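ABC transporter, substrate binding protein (Polyamine) (Agrobacterium tumefaciens, PDB 4EUO) selectively binds gamma-aminobutyric acid (GABA) in the periplasm as the substrate-binding protein of an ABC transporter, probably delivering it for uptake. Local coordinates at residues A[20-24]-A[242-247]; A[131-137]-A[174-180]; A[162-166]-A[307-311]. All coordinates share one frame. Residue numbers count along the deposited sequence, not the author numbering.

Contact 1 of 3, residues A[20-24]-A[242-247]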
loop_
_atom_site.group_PDB
_atom_site.type_symbol
_atom_site.label_atom_id
_atom_site.label_comp_id
_atom_site.label_asym_id
_atom_site.label_seq_id
_atom_site.Cartn_x
_atom_site.Cartn_y
_atom_site.Cartn_z
ATOM N N TRP A 20 11.699 9.805 -8.611
ATOM C CA TRP A 20 12.289 8.840 -9.545
ATOM C C TRP A 20 12.391 9.256 -10.990
ATOM O O TRP A 20 13.305 8.795 -11.678
ATOM C CB TRP A 20 11.483 7.514 -9.455
ATOM C CG TRP A 20 11.456 6.881 -8.089
ATOM C CD1 TRP A 20 12.296 7.145 -7.033
ATOM C CD2 TRP A 20 10.556 5.853 -7.636
ATOM N NE1 TRP A 20 11.964 6.359 -5.952
ATOM C CE2 TRP A 20 10.910 5.538 -6.304
ATOM C CE3 TRP A 20 9.475 5.167 -8.228
ATOM C CZ2 TRP A 20 10.231 4.570 -5.557
ATOM C CZ3 TRP A 20 8.827 4.190 -7.493
ATOM C CH2 TRP A 20 9.186 3.918 -6.169
ATOM N N ALA A 21 11.405 9.986 -11.522
ATOM C CA ALA A 21 11.362 10.229 -12.961
ATOM C C ALA A 21 12.508 10.960 -13.583
ATOM O O ALA A 21 13.088 10.440 -14.543
ATOM C CB ALA A 21 10.033 10.825 -13.379
ATOM N N GLU A 22 12.938 12.092 -12.996
ATOM C CA GLU A 22 14.086 12.808 -13.554
ATOM C C GLU A 22 15.378 12.071 -13.363
ATOM O O GLU A 22 16.224 12.094 -14.262
ATOM C CB GLU A 22 14.181 14.217 -13.041
ATOM C CG GLU A 22 13.243 15.112 -13.818
ATOM C CD GLU A 22 13.375 16.587 -13.518
ATOM O OE1 GLU A 22 13.347 17.385 -14.480
ATOM O OE2 GLU A 22 13.530 16.945 -12.332
ATOM N N LYS A 23 15.554 11.392 -12.222
ATOM C CA LYS A 23 16.762 10.609 -11.987
ATOM C C LYS A 23 16.916 9.577 -13.109
ATOM O O LYS A 23 18.021 9.420 -13.641
ATOM C CB LYS A 23 16.686 9.881 -10.630
ATOM C CG LYS A 23 17.055 10.731 -9.418
ATOM C CD LYS A 23 16.926 9.905 -8.125
ATOM C CE LYS A 23 17.059 10.708 -6.855
ATOM N NZ LYS A 23 15.876 11.628 -6.623
ATOM N N PHE A 24 15.814 8.916 -13.512
ATOM C CA PHE A 24 15.848 7.908 -14.573
ATOM C C PHE A 24 16.188 8.538 -15.919
ATOM O O PHE A 24 17.004 7.980 -16.661
ATOM C CB PHE A 24 14.514 7.148 -14.667
ATOM C CG PHE A 24 14.580 5.963 -15.592
ATOM C CD1 PHE A 24 15.419 4.891 -15.317
ATOM C CD2 PHE A 24 13.854 5.943 -16.774
ATOM C CE1 PHE A 24 15.457 3.775 -16.172
ATOM C CE2 PHE A 24 13.872 4.820 -17.600
ATOM C CZ PHE A 24 14.680 3.751 -17.296
ATOM N N LYS A 242 16.011 -1.319 -15.687
ATOM C CA LYS A 242 16.825 -0.181 -15.282
ATOM C C LYS A 242 16.043 0.774 -14.396
ATOM O O LYS A 242 16.592 1.367 -13.450
ATOM C CB LYS A 242 17.392 0.561 -16.512
ATOM C CG LYS A 242 18.466 -0.231 -17.252
ATOM C CD LYS A 242 18.899 0.518 -18.505
ATOM C CE LYS A 242 19.880 -0.286 -19.322
ATOM N NZ LYS A 242 20.183 0.388 -20.610
ATOM N N PHE A 243 14.727 0.928 -14.685
ATOM C CA PHE A 243 13.912 1.822 -13.886
ATOM C C PHE A 243 13.758 1.257 -12.471
ATOM O O PHE A 243 13.879 2.027 -11.502
ATOM C CB PHE A 243 12.537 2.024 -14.547
ATOM C CG PHE A 243 11.657 2.975 -13.765
ATOM C CD1 PHE A 243 11.747 4.345 -13.950
ATOM C CD2 PHE A 243 10.808 2.502 -12.767
ATOM C CE1 PHE A 243 10.958 5.228 -13.207
ATOM C CE2 PHE A 243 10.017 3.385 -12.023
ATOM C CZ PHE A 243 10.118 4.738 -12.217
ATOM N N ILE A 244 13.543 -0.059 -12.363
ATOM C CA ILE A 244 13.396 -0.673 -11.038
ATOM C C ILE A 244 14.712 -0.552 -10.260
ATOM O O ILE A 244 14.705 -0.198 -9.071
ATOM C CB ILE A 244 12.896 -2.104 -11.151
ATOM C CG1 ILE A 244 11.439 -2.105 -11.679
ATOM C CG2 ILE A 244 13.013 -2.826 -9.802
ATOM C CD1 ILE A 244 10.846 -3.470 -11.868
ATOM N N ALA A 245 15.865 -0.750 -10.954
ATOM C CA ALA A 245 17.165 -0.616 -10.289
ATOM C C ALA A 245 17.324 0.815 -9.759
ATOM O O ALA A 245 17.824 1.004 -8.645
ATOM C CB ALA A 245 18.270 -0.946 -11.286
ATOM N N LEU A 246 16.897 1.810 -10.525
ATOM C CA LEU A 246 16.981 3.187 -10.117
ATOM C C LEU A 246 16.009 3.484 -8.949
ATOM O O LEU A 246 16.404 4.042 -7.927
ATOM C CB LEU A 246 16.719 4.102 -11.332
ATOM C CG LEU A 246 16.754 5.628 -11.112
ATOM C CD1 LEU A 246 15.458 6.179 -10.473
ATOM C CD2 LEU A 246 18.018 6.108 -10.390
ATOM N N ALA A 247 14.730 3.123 -9.124
ATOM C CA ALA A 247 13.704 3.441 -8.119
ATOM C C ALA A 247 13.991 2.842 -6.742
ATOM O O ALA A 247 13.552 3.392 -5.717
ATOM C CB ALA A 247 12.360 2.935 -8.617
#
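Helix 10-28 and helix 237-247 of this periplasmic binding protein cross here at 120°, with the axes of their short segments 9.9 Å apart, and three aromatic side chains fill the crossing. Phe24, in the t rotamer, reaches across to the other helix: its CE1 lies 3.3 Å from Phe243 N and 3.5 Å from Lys242 C, so the ring rests directly on backbone. Phe243 is also t, and this brings its ring edge onto the face of Phe24 in a T-shaped pair, centroids 5.2 Å apart and planes at 77°; its CB adds a CH-pi contact to the same ring. One turn earlier on helix 10-28, Trp20 adopts m and lays its indole against the end of helix 237-247. Ala247 CB sits over the six-membered ring, 3.6 Å from its centroid, while Trp20 CE3 approaches Phe243 CZ at 4.1 Å. Leu246, with chi1 t, sets CD1 against the turn from Trp20 to Phe24, 3.6 Å from Trp20 O and 3.9 Å from Lys23 CB. Lys23 starts toward the partner helix, but its chain leads away to a salt bridge with Asp255 of helix 250-260. Val32 of strand 32-35 backs both phenylalanines. The two segments are thus held to each other by aromatic and aliphatic surfaces, the interface depending on shape and burial rather than on polar pairing.

Contact 2 of 3, residues A[131-137]-A[174-180]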
loop_
_atom_site.group_PDB
_atom_site.type_symbol
_atom_site.label_atom_id
_atom_site.label_comp_id
_atom_site.label_asym_id
_atom_site.label_seq_id
_atom_site.Cartn_x
_atom_site.Cartn_y
_atom_site.Cartn_z
ATOM N N LYS A 131 -20.115 7.369 10.373
ATOM C CA LYS A 131 -19.500 6.582 9.311
ATOM C C LYS A 131 -18.008 6.440 9.505
ATOM O O LYS A 131 -17.355 7.328 10.029
ATOM C CB LYS A 131 -19.824 7.127 7.906
ATOM C CG LYS A 131 -21.315 7.219 7.550
ATOM C CD LYS A 131 -22.063 5.880 7.637
ATOM C CE LYS A 131 -23.521 5.995 7.236
ATOM N NZ LYS A 131 -24.249 7.010 8.050
ATOM N N ARG A 132 -17.498 5.281 9.115
ATOM C CA ARG A 132 -16.071 4.981 9.173
ATOM C C ARG A 132 -15.697 4.392 7.839
ATOM O O ARG A 132 -16.535 3.788 7.176
ATOM C CB ARG A 132 -15.689 4.052 10.334
ATOM C CG ARG A 132 -16.551 2.804 10.461
ATOM C CD ARG A 132 -17.656 2.999 11.523
ATOM N NE ARG A 132 -17.084 2.991 12.876
ATOM C CZ ARG A 132 -17.476 3.769 13.888
ATOM N NH1 ARG A 132 -18.465 4.659 13.718
ATOM N NH2 ARG A 132 -16.904 3.650 15.082
ATOM N N THR A 133 -14.432 4.564 7.450
ATOM C CA THR A 133 -14.012 4.115 6.116
ATOM C C THR A 133 -12.929 3.056 6.145
ATOM O O THR A 133 -12.010 3.080 6.980
ATOM C CB THR A 133 -13.670 5.349 5.239
ATOM O OG1 THR A 133 -13.425 4.900 3.910
ATOM C CG2 THR A 133 -12.459 6.122 5.689
ATOM N N PHE A 134 -13.059 2.120 5.222
ATOM C CA PHE A 134 -12.136 0.987 5.065
ATOM C C PHE A 134 -11.920 0.761 3.587
ATOM O O PHE A 134 -12.799 1.094 2.764
ATOM C CB PHE A 134 -12.761 -0.283 5.645
ATOM C CG PHE A 134 -12.853 -0.279 7.149
ATOM C CD1 PHE A 134 -11.752 -0.613 7.936
ATOM C CD2 PHE A 134 -14.045 0.035 7.785
ATOM C CE1 PHE A 134 -11.846 -0.638 9.334
ATOM C CE2 PHE A 134 -14.115 0.072 9.185
ATOM C CZ PHE A 134 -13.031 -0.293 9.947
ATOM N N TYR A 135 -10.802 0.098 3.267
ATOM C CA TYR A 135 -10.435 -0.217 1.883
ATOM C C TYR A 135 -11.417 -1.191 1.275
ATOM O O TYR A 135 -11.739 -2.234 1.853
ATOM C CB TYR A 135 -9.032 -0.796 1.915
ATOM C CG TYR A 135 -8.325 -1.035 0.604
ATOM C CD1 TYR A 135 -8.482 -0.163 -0.466
ATOM C CD2 TYR A 135 -7.367 -2.040 0.494
ATOM C CE1 TYR A 135 -7.737 -0.316 -1.633
ATOM C CE2 TYR A 135 -6.603 -2.186 -0.658
ATOM C CZ TYR A 135 -6.773 -1.299 -1.695
ATOM O OH TYR A 135 -6.006 -1.436 -2.824
ATOM N N LYS A 136 -11.857 -0.867 0.054
ATOM C CA LYS A 136 -12.856 -1.668 -0.611
ATOM C C LYS A 136 -12.396 -3.021 -1.097
ATOM O O LYS A 136 -13.188 -3.992 -1.115
ATOM C CB LYS A 136 -13.365 -0.858 -1.824
ATOM C CG LYS A 136 -14.578 -1.471 -2.534
ATOM C CD LYS A 136 -15.097 -0.473 -3.574
ATOM C CE LYS A 136 -16.173 -1.038 -4.473
ATOM N NZ LYS A 136 -17.358 -1.481 -3.693
ATOM N N TRP A 137 -11.158 -3.092 -1.578
ATOM C CA TRP A 137 -10.676 -4.248 -2.325
ATOM C C TRP A 137 -10.054 -5.309 -1.471
ATOM O O TRP A 137 -9.478 -5.017 -0.416
ATOM C CB TRP A 137 -9.700 -3.789 -3.430
ATOM C CG TRP A 137 -10.242 -2.682 -4.291
ATOM C CD1 TRP A 137 -9.756 -1.412 -4.398
ATOM C CD2 TRP A 137 -11.410 -2.738 -5.117
ATOM N NE1 TRP A 137 -10.542 -0.674 -5.254
ATOM C CE2 TRP A 137 -11.577 -1.458 -5.693
ATOM C CE3 TRP A 137 -12.330 -3.747 -5.428
ATOM C CZ2 TRP A 137 -12.632 -1.157 -6.570
ATOM C CZ3 TRP A 137 -13.392 -3.444 -6.286
ATOM C CH2 TRP A 137 -13.524 -2.163 -6.848
ATOM N N SER A 174 -23.251 -1.440 8.183
ATOM C CA SER A 174 -24.071 -0.343 7.647
ATOM C C SER A 174 -23.451 1.022 7.866
ATOM O O SER A 174 -23.908 2.011 7.291
ATOM C CB SER A 174 -25.492 -0.380 8.197
ATOM O OG SER A 174 -25.508 -0.001 9.558
ATOM N N ASP A 175 -22.396 1.100 8.699
ATOM C CA ASP A 175 -21.718 2.362 8.960
ATOM C C ASP A 175 -20.390 2.508 8.211
ATOM O O ASP A 175 -19.669 3.485 8.416
ATOM C CB ASP A 175 -21.584 2.652 10.459
ATOM C CG ASP A 175 -22.893 3.225 11.034
ATOM O OD1 ASP A 175 -23.557 4.047 10.332
ATOM O OD2 ASP A 175 -23.250 2.859 12.161
ATOM N N ILE A 176 -20.132 1.575 7.290
ATOM C CA ILE A 176 -18.907 1.658 6.489
ATOM C C ILE A 176 -19.165 2.413 5.169
ATOM O O ILE A 176 -20.135 2.103 4.436
ATOM C CB ILE A 176 -18.346 0.240 6.186
ATOM C CG1 ILE A 176 -17.940 -0.471 7.494
ATOM C CG2 ILE A 176 -17.147 0.349 5.183
ATOM C CD1 ILE A 176 -17.491 -1.899 7.323
ATOM N N ILE A 177 -18.265 3.321 4.824
ATOM C CA ILE A 177 -18.202 3.889 3.489
ATOM C C ILE A 177 -16.826 3.382 2.977
ATOM O O ILE A 177 -15.789 3.635 3.627
ATOM C CB ILE A 177 -18.263 5.422 3.447
ATOM C CG1 ILE A 177 -19.612 5.924 3.985
ATOM C CG2 ILE A 177 -18.043 5.912 1.980
ATOM C CD1 ILE A 177 -19.737 7.410 4.028
ATOM N N TRP A 178 -16.807 2.675 1.866
ATOM C CA TRP A 178 -15.576 2.082 1.368
ATOM C C TRP A 178 -14.755 3.061 0.570
ATOM O O TRP A 178 -15.324 3.910 -0.120
ATOM C CB TRP A 178 -15.923 0.882 0.475
ATOM C CG TRP A 178 -16.754 -0.141 1.179
ATOM C CD1 TRP A 178 -18.120 -0.297 1.094
ATOM C CD2 TRP A 178 -16.282 -1.166 2.050
ATOM N NE1 TRP A 178 -18.518 -1.358 1.873
ATOM C CE2 TRP A 178 -17.406 -1.904 2.484
ATOM C CE3 TRP A 178 -15.001 -1.521 2.542
ATOM C CZ2 TRP A 178 -17.292 -2.986 3.365
ATOM C CZ3 TRP A 178 -14.895 -2.596 3.403
ATOM C CH2 TRP A 178 -16.031 -3.311 3.812
ATOM N N TRP A 179 -13.412 2.964 0.679
ATOM C CA TRP A 179 -12.540 3.764 -0.193
ATOM C C TRP A 179 -11.930 2.842 -1.231
ATOM O O TRP A 179 -11.368 1.783 -0.921
ATOM C CB TRP A 179 -11.474 4.616 0.549
ATOM C CG TRP A 179 -10.557 3.927 1.522
ATOM C CD1 TRP A 179 -10.751 3.792 2.864
ATOM C CD2 TRP A 179 -9.257 3.392 1.248
ATOM N NE1 TRP A 179 -9.655 3.199 3.450
ATOM C CE2 TRP A 179 -8.729 2.928 2.476
ATOM C CE3 TRP A 179 -8.473 3.284 0.092
ATOM C CZ2 TRP A 179 -7.446 2.394 2.587
ATOM C CZ3 TRP A 179 -7.194 2.763 0.207
ATOM C CH2 TRP A 179 -6.707 2.291 1.435
ATOM N N SER A 180 -12.071 3.265 -2.507
ATOM C CA SER A 180 -11.551 2.485 -3.636
ATOM C C SER A 180 -10.104 2.773 -3.931
ATOM O O SER A 180 -9.459 1.985 -4.624
ATOM C CB SER A 180 -12.349 2.802 -4.893
ATOM O OG SER A 180 -13.674 2.339 -4.723
HETATM O O HOH W 1 -7.062 0.781 -5.062
#
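This is a parallel pairing of two short beta strands, 132-135 and 176-179, at the edge of the mixed sheet in the half of the periplasmic-binding-protein fold that also carries strand 196-200. The connection between them carries helices 142-149 and 162-170, and since the strands are parallel and adjacent it forms a beta-alpha-beta type crossover. The strands twist by 38°, with segment axes 4.6 Å apart. Four backbone bonds form the ladder: Arg132 N to Asp175 O (2.9 Å), Ile177 N to Arg132 O (3.0 Å), Trp179 N to Phe134 O (2.9 Å) and Lys136 N to Trp179 O (2.9 Å). Thr133 adds a side-chain bond, its OG1 donating to Ile177 O at 2.7 Å. On one face Phe134 packs against Ile176 and Trp178, Phe134 CB lying 3.9 Å from Trp178 CZ3, and helix 301-313 touches Trp178. On the other, Tyr135 and Trp179 form an offset stack, centroids 4.5 Å apart and planes at 28°, while Tyr135 CA sits over the five-membered ring of Trp179. Both rings meet the pocket residue Trp200 edge-to-face, and Tyr135 OH bonds to Glu60, another residue of the GABA pocket. The Tyr135 side chain comes within about 5 Å of the ligand, nearest atoms, so this end of the pair backs the binding site. Beyond the strands, Ser180 O accepts a bond from Trp137 NE1 at 2.9 Å and another from a water oxygen at 2.7 Å, the same water giving a weak 3.3 Å bond to Tyr135 OH.

Contact 3 of 3, residues A[162-166]-A[307-311]. With SO4 (sulfate ion), chain F.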
loop_
_atom_site.group_PDB
_atom_site.type_symbol
_atom_site.label_atom_id
_atom_site.label_comp_id
_atom_site.label_asym_id
_atom_site.label_seq_id
_atom_site.Cartn_x
_atom_site.Cartn_y
_atom_site.Cartn_z
ATOM N N LEU A 162 -11.655 -16.183 8.995
ATOM C CA LEU A 162 -12.481 -15.322 8.161
ATOM C C LEU A 162 -13.889 -15.179 8.701
ATOM O O LEU A 162 -14.403 -14.057 8.743
ATOM C CB LEU A 162 -12.482 -15.776 6.699
ATOM C CG LEU A 162 -11.133 -15.787 5.997
ATOM C CD1 LEU A 162 -11.299 -16.212 4.541
ATOM C CD2 LEU A 162 -10.455 -14.407 6.035
ATOM N N ASP A 163 -14.494 -16.274 9.205
ATOM C CA ASP A 163 -15.848 -16.208 9.754
ATOM C C ASP A 163 -15.901 -15.257 10.910
ATOM O O ASP A 163 -16.823 -14.439 10.996
ATOM C CB ASP A 163 -16.309 -17.607 10.179
ATOM C CG ASP A 163 -16.748 -18.512 9.042
ATOM O OD1 ASP A 163 -16.925 -18.005 7.905
ATOM O OD2 ASP A 163 -16.933 -19.724 9.289
ATOM N N ARG A 164 -14.880 -15.293 11.770
ATOM C CA ARG A 164 -14.854 -14.409 12.921
ATOM C C ARG A 164 -14.694 -12.945 12.458
ATOM O O ARG A 164 -15.350 -12.047 12.983
ATOM C CB ARG A 164 -13.711 -14.817 13.842
ATOM C CG ARG A 164 -13.562 -13.959 15.068
ATOM C CD ARG A 164 -12.478 -14.512 15.960
ATOM N NE ARG A 164 -12.305 -13.678 17.143
ATOM C CZ ARG A 164 -11.552 -14.024 18.191
ATOM N NH1 ARG A 164 -10.870 -15.166 18.182
ATOM N NH2 ARG A 164 -11.475 -13.230 19.253
ATOM N N ALA A 165 -13.805 -12.700 11.476
ATOM C CA ALA A 165 -13.604 -11.356 10.961
ATOM C C ALA A 165 -14.884 -10.814 10.350
ATOM O O ALA A 165 -15.240 -9.658 10.610
ATOM C CB ALA A 165 -12.490 -11.346 9.926
ATOM N N PHE A 166 -15.588 -11.625 9.553
ATOM C CA PHE A 166 -16.814 -11.159 8.912
ATOM C C PHE A 166 -17.920 -10.908 9.936
ATOM O O PHE A 166 -18.668 -9.931 9.802
ATOM C CB PHE A 166 -17.263 -12.177 7.853
ATOM C CG PHE A 166 -16.340 -12.328 6.659
ATOM C CD1 PHE A 166 -15.739 -11.219 6.073
ATOM C CD2 PHE A 166 -16.114 -13.572 6.088
ATOM C CE1 PHE A 166 -14.885 -11.369 4.956
ATOM C CE2 PHE A 166 -15.288 -13.715 4.964
ATOM C CZ PHE A 166 -14.652 -12.614 4.429
ATOM N N ARG A 307 -14.280 -14.914 -0.929
ATOM C CA ARG A 307 -15.009 -14.781 0.331
ATOM C C ARG A 307 -15.289 -13.331 0.699
ATOM O O ARG A 307 -16.367 -13.007 1.205
ATOM C CB ARG A 307 -14.263 -15.541 1.445
ATOM C CG ARG A 307 -14.304 -17.038 1.086
ATOM C CD ARG A 307 -13.842 -17.970 2.155
ATOM N NE ARG A 307 -14.633 -17.843 3.378
ATOM C CZ ARG A 307 -14.301 -18.430 4.518
ATOM N NH1 ARG A 307 -13.204 -19.174 4.592
ATOM N NH2 ARG A 307 -15.025 -18.225 5.607
ATOM N N TRP A 308 -14.285 -12.457 0.476
ATOM C CA TRP A 308 -14.421 -11.044 0.768
ATOM C C TRP A 308 -15.545 -10.399 -0.058
ATOM O O TRP A 308 -16.412 -9.755 0.507
ATOM C CB TRP A 308 -13.070 -10.352 0.517
ATOM C CG TRP A 308 -13.127 -8.856 0.577
ATOM C CD1 TRP A 308 -13.195 -7.989 -0.474
ATOM C CD2 TRP A 308 -13.208 -8.057 1.766
ATOM N NE1 TRP A 308 -13.236 -6.682 -0.013
ATOM C CE2 TRP A 308 -13.254 -6.703 1.360
ATOM C CE3 TRP A 308 -13.168 -8.356 3.146
ATOM C CZ2 TRP A 308 -13.307 -5.653 2.271
ATOM C CZ3 TRP A 308 -13.228 -7.315 4.054
ATOM C CH2 TRP A 308 -13.273 -5.977 3.619
ATOM N N TYR A 309 -15.534 -10.605 -1.378
ATOM C CA TYR A 309 -16.567 -10.002 -2.227
ATOM C C TYR A 309 -17.932 -10.611 -1.976
ATOM O O TYR A 309 -18.922 -9.880 -1.968
ATOM C CB TYR A 309 -16.157 -10.026 -3.704
ATOM C CG TYR A 309 -14.930 -9.179 -3.964
ATOM C CD1 TYR A 309 -14.914 -7.821 -3.645
ATOM C CD2 TYR A 309 -13.767 -9.743 -4.461
ATOM C CE1 TYR A 309 -13.772 -7.053 -3.850
ATOM C CE2 TYR A 309 -12.619 -8.988 -4.663
ATOM C CZ TYR A 309 -12.622 -7.641 -4.333
ATOM O OH TYR A 309 -11.473 -6.917 -4.493
ATOM N N ALA A 310 -17.994 -11.920 -1.693
ATOM C CA ALA A 310 -19.280 -12.553 -1.363
ATOM C C ALA A 310 -19.823 -11.989 -0.058
ATOM O O ALA A 310 -21.003 -11.648 0.029
ATOM C CB ALA A 310 -19.116 -14.055 -1.260
ATOM N N TRP A 311 -18.947 -11.760 0.940
ATOM C CA TRP A 311 -19.404 -11.200 2.192
ATOM C C TRP A 311 -19.908 -9.761 1.989
ATOM O O TRP A 311 -20.934 -9.366 2.552
ATOM C CB TRP A 311 -18.289 -11.264 3.263
ATOM C CG TRP A 311 -18.610 -10.382 4.424
ATOM C CD1 TRP A 311 -19.501 -10.651 5.420
ATOM C CD2 TRP A 311 -18.198 -9.014 4.614
ATOM N NE1 TRP A 311 -19.648 -9.553 6.232
ATOM C CE2 TRP A 311 -18.867 -8.529 5.755
ATOM C CE3 TRP A 311 -17.341 -8.144 3.913
ATOM C CZ2 TRP A 311 -18.711 -7.226 6.220
ATOM C CZ3 TRP A 311 -17.179 -6.848 4.380
ATOM C CH2 TRP A 311 -17.873 -6.394 5.513
HETATM S S SO4 F . -12.548 -19.783 8.111
HETATM O O1 SO4 F . -12.581 -20.403 6.807
HETATM O O2 SO4 F . -12.502 -20.842 9.154
HETATM O O3 SO4 F . -11.366 -18.929 8.246
HETATM O O4 SO4 F . -13.751 -18.979 8.214
#
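Phe166 overlaps Trp311 in an offset stack: its ring and the five-membered ring of the indole have centroids 4.5 Å apart and planes 11° from parallel, with Phe166 CD1 3.4 Å from Trp311 CG. Each residue's CB adds a CH-pi contact to the other's ring: Trp311 CB lies over the Phe166 ring, 3.8 Å from its centroid, and Phe166 CB over the five-membered ring of Trp311 at 4.0 Å. Trp308 CE3 meets the edge of the same phenyl ring, 3.9 Å from Phe166 CE1, and Phe166 CZ reaches to 3.7 Å from Arg307 O. The segments of helix 162-170 and the C-terminal helix 301-313 point 32° apart in direction. Their axes stay 11.6 Å apart at closest approach, a gap bridged by large side chains. Toward the start of helix 162-170 the contact turns polar. Arg307 extends its guanidinium over Leu162, whose CD1 lies 3.5 Å from Arg307 NH1, and makes a salt bridge from Arg307 NH2 to Asp163 OD1 at 3.0 Å. A sulfate, probably from the crystallisation liquor, completes the cluster: Leu162 N and Asp163 N at the helix N-terminus donate to its O3 (2.9 Å) and O4 (3.0 Å), while Arg307 NH1 donates to O1 (2.6 Å) and Arg307 NH2 to O4 (3.0 Å). Trp311 has further partners in Asp170, through its NE1, and Lys173, in a cation-pi contact. The chemistry therefore combines a buried aromatic stack with a more exposed charged end, where arginine and the helix N-terminus together suit an anion.

In the fold
Contact 1 lies on the opposite side of the chain's centre from contacts 2 and 3, with centres about 34 and 39 Å away, as expected of a two-lobed binding protein with its ligand pocket between the lobes. Contacts 2 and 3 are neighbours, centres about 15 Å apart: helix 162-170 of contact 3 leads into strand 176-179 of contact 2, and helix 301-313 packs beside both, with Lys136 O 2.9 Å from Trp308 NE1. Along the chain the order is 20-24, 131-137, 162-166, 174-180, 242-247, 307-311. Segment 242-247 thus returns the chain to the first lobe, and the C-terminal helix brings it back to the second.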